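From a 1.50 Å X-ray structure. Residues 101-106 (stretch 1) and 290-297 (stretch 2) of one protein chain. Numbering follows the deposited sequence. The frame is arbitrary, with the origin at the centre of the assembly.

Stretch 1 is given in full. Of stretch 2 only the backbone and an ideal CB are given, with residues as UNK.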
# COMPACT_ATOMS: atom_id res chain seq x y z
N ILE A 101 -3.00 3.30 0.27
CA ILE A 101 -2.20 4.43 -0.20
C ILE A 101 -1.43 3.99 -1.44
O ILE A 101 -0.59 3.08 -1.35
CB ILE A 101 -1.23 4.92 0.89
CG1 ILE A 101 -1.89 5.04 2.27
CG2 ILE A 101 -0.63 6.26 0.47
CD1 ILE A 101 -2.98 5.99 2.35
N ILE A 102 -1.71 4.62 -2.58
CA ILE A 102 -1.07 4.30 -3.86
C ILE A 102 0.14 5.22 -4.03
O ILE A 102 -0.03 6.43 -4.21
CB ILE A 102 -2.04 4.56 -5.02
CG1 ILE A 102 -3.34 3.78 -4.87
CG2 ILE A 102 -1.39 4.20 -6.37
CD1 ILE A 102 -4.39 4.14 -5.91
N SER A 103 1.36 4.67 -4.02
CA SER A 103 2.55 5.49 -4.26
C SER A 103 2.84 5.60 -5.75
O SER A 103 3.05 4.57 -6.40
CB SER A 103 3.77 4.88 -3.57
OG SER A 103 3.64 4.92 -2.16
N PRO A 104 2.88 6.80 -6.33
CA PRO A 104 3.25 6.91 -7.76
C PRO A 104 4.60 6.27 -8.08
O PRO A 104 4.77 5.70 -9.17
CB PRO A 104 3.22 8.43 -8.00
CG PRO A 104 2.25 8.97 -6.92
CD PRO A 104 2.58 8.12 -5.73
N GLN A 105 5.55 6.30 -7.13
CA GLN A 105 6.90 5.82 -7.38
C GLN A 105 6.96 4.31 -7.56
O GLN A 105 7.97 3.79 -8.05
CB GLN A 105 7.82 6.19 -6.21
CG GLN A 105 7.90 7.66 -5.94
CD GLN A 105 6.66 8.21 -5.24
OE1 GLN A 105 5.97 7.48 -4.52
NE2 GLN A 105 6.36 9.48 -5.48
N TRP A 106 5.91 3.59 -7.20
CA TRP A 106 5.91 2.17 -7.48
C TRP A 106 5.90 1.89 -8.98
O TRP A 106 6.34 0.83 -9.41
CB TRP A 106 4.64 1.53 -6.93
CG TRP A 106 4.51 1.47 -5.46
CD1 TRP A 106 5.46 1.72 -4.51
CD2 TRP A 106 3.32 1.11 -4.76
NE1 TRP A 106 4.92 1.52 -3.25
CE2 TRP A 106 3.61 1.15 -3.38
CE3 TRP A 106 2.03 0.76 -5.17
CZ2 TRP A 106 2.65 0.85 -2.41
CZ3 TRP A 106 1.08 0.47 -4.20
CH2 TRP A 106 1.39 0.52 -2.85
N UNK A 290 -11.10 3.18 0.37
CA UNK A 290 -10.65 4.54 0.13
C UNK A 290 -9.20 4.48 -0.36
O UNK A 290 -8.31 4.02 0.37
CB UNK A 290 -10.78 5.40 1.39
N UNK A 291 -8.98 4.93 -1.59
CA UNK A 291 -7.64 5.04 -2.15
C UNK A 291 -7.14 6.47 -1.96
O UNK A 291 -7.92 7.42 -2.11
CB UNK A 291 -7.63 4.65 -3.63
N UNK A 292 -5.87 6.61 -1.61
CA UNK A 292 -5.21 7.90 -1.40
C UNK A 292 -4.01 7.97 -2.33
O UNK A 292 -3.18 7.05 -2.35
CB UNK A 292 -4.79 8.09 0.06
N UNK A 293 -3.92 9.07 -3.09
CA UNK A 293 -2.82 9.30 -4.03
C UNK A 293 -2.07 10.54 -3.56
O UNK A 293 -2.61 11.65 -3.65
CB UNK A 293 -3.33 9.47 -5.46
N UNK A 294 -0.87 10.39 -3.01
CA UNK A 294 -0.14 11.55 -2.50
C UNK A 294 0.56 12.29 -3.62
O UNK A 294 0.86 11.72 -4.67
CB UNK A 294 0.88 11.12 -1.44
N UNK A 295 0.89 13.55 -3.39
CA UNK A 295 1.69 14.32 -4.33
C UNK A 295 3.17 14.07 -4.10
O UNK A 295 3.58 13.31 -3.24
CB UNK A 295 1.38 15.81 -4.21
N UNK A 296 3.99 14.75 -4.91
CA UNK A 296 5.41 14.92 -4.63
C UNK A 296 5.62 16.40 -4.33
O UNK A 296 5.10 17.25 -5.05
CB UNK A 296 6.28 14.45 -5.79
N UNK A 297 6.31 16.68 -3.22
CA UNK A 297 6.70 18.02 -2.79
C UNK A 297 7.18 18.84 -3.97
O UNK A 297 8.16 18.48 -4.63
CB UNK A 297 7.79 17.95 -1.72

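Position 290 lies in an extended strand. Its ideal CB has nothing of stretch 1 within 5.5 Å, so this contact sets no preference. The deposited residue is Leu290, which adds almost nothing here.

Position 291 continues the strand, with phi/psi of -95/139. Its CA-to-CB bond points sideways, and the ideal CB lies 4.0 Å from Ile102 CD1. The neighbour is a methyl group, so an apolar side chain suits the place, aliphatic or aromatic. The deposited residue is Phe291, with chi1 in m. Its CD1 lies 3.8 Å from Ile102 CD1, and the methyl approaches the ring obliquely.

Position 292 forms the parallel bridge with Ile101, their CA atoms 4.7 Å apart. Its backbone does work that any side chain would allow: Ile102 N donates to the carbonyl O of 292 at 2.8 Å, with an angle of 161° at the hydrogen. The same O receives a CA-H contact from Ile101 CA at 3.5 Å. The CB points to the same face of the sheet as that of Ile101, and the ideal CB is 3.6 Å from Ile101 CD1. Strand geometry and a greasy neighbour favour a beta-branched aliphatic residue, Val or Ile, though Leu is also conceivable. The deposited residue is Ile292, with chi1 in m and chi2 in t. Its CD1 packs 3.3 Å from Ile101 CD1, a tight methyl contact.

Position 293 is the last residue of the strand. Its CB points sideways, and the ideal CB is 4.7 Å from Ile102 O. The Ile102 side chain and the Pro104 ring offer apolar surface nearby, so Val, Ile, Leu or Met would fit. The deposited residue is Ile293. Its CG1 lies 4.3 Å from Ile102 CD1, and its CG2 lies 4.4 Å from Pro104 CG. One side chain thus touches both residues.

Position 294 has left the strand, with phi/psi of -81/159. These angles suit proline but also many other residues. Its CB points sideways, with the ideal CB 5.4 Å from Ile101 CG2. Small or apolar side chains are reasonable. The deposited residue is Pro294. Its CD comes 3.1 Å from Ile102 O, and a proline nitrogen has no hydrogen to give that carbonyl. Ile102 O has no hydrogen-bond partner in the model. The ring also packs on Pro104, with CG 4.0 Å from Pro104 CD.

Position 295 points its CB away, and stretch 1 places little constraint on it. The deposited residue is Pro295. Its carbonyl O accepts from a water at 2.8 Å, and that water accepts from Gln105 NE2 at 2.7 Å, bridging the stretches.

Position 296 has a sideways CB, with the ideal CB 5.0 Å from Gln105 NE2. A polar acceptor could be imagined, but a modest aliphatic group is equally plausible. The deposited residue is Val296, with chi1 in t. Its CG2 lies 3.6 Å from Gln105 NE2.

Position 297 is out of reach of stretch 1. The deposited residue is Asn297, the N-cap of a following helix.

Stretch 2 290-297: LFIIPPVN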
# COMPACT_ATOMS: atom_id res chain seq x y z
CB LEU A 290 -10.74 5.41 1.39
CG LEU A 290 -10.09 6.80 1.33
CD1 LEU A 290 -10.76 7.72 0.31
CD2 LEU A 290 -10.06 7.48 2.72
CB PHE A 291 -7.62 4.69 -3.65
CG PHE A 291 -7.97 3.25 -3.93
CD1 PHE A 291 -6.99 2.28 -3.89
CD2 PHE A 291 -9.27 2.88 -4.24
CE1 PHE A 291 -7.29 0.94 -4.14
CE2 PHE A 291 -9.59 1.54 -4.49
CZ PHE A 291 -8.59 0.57 -4.45
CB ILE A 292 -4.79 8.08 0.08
CG1 ILE A 292 -6.02 7.94 0.98
CG2 ILE A 292 -4.04 9.42 0.28
CD1 ILE A 292 -5.75 7.84 2.47
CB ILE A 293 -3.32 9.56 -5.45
CG1 ILE A 293 -4.27 8.45 -5.90
CG2 ILE A 293 -2.12 9.60 -6.38
CD1 ILE A 293 -4.89 8.66 -7.28
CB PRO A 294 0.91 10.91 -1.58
CG PRO A 294 1.20 9.60 -2.28
CD PRO A 294 -0.18 9.13 -2.71
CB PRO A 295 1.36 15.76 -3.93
CG PRO A 295 1.22 15.65 -2.43
CD PRO A 295 0.52 14.34 -2.19
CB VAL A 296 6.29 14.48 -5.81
CG1 VAL A 296 7.74 14.83 -5.51
CG2 VAL A 296 6.12 13.00 -6.03
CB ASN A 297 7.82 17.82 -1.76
CG ASN A 297 8.36 19.12 -1.19
OD1 ASN A 297 8.30 20.16 -1.84
ND2 ASN A 297 8.93 19.05 0.01
O HOH W 1 4.71 10.77 -3.70
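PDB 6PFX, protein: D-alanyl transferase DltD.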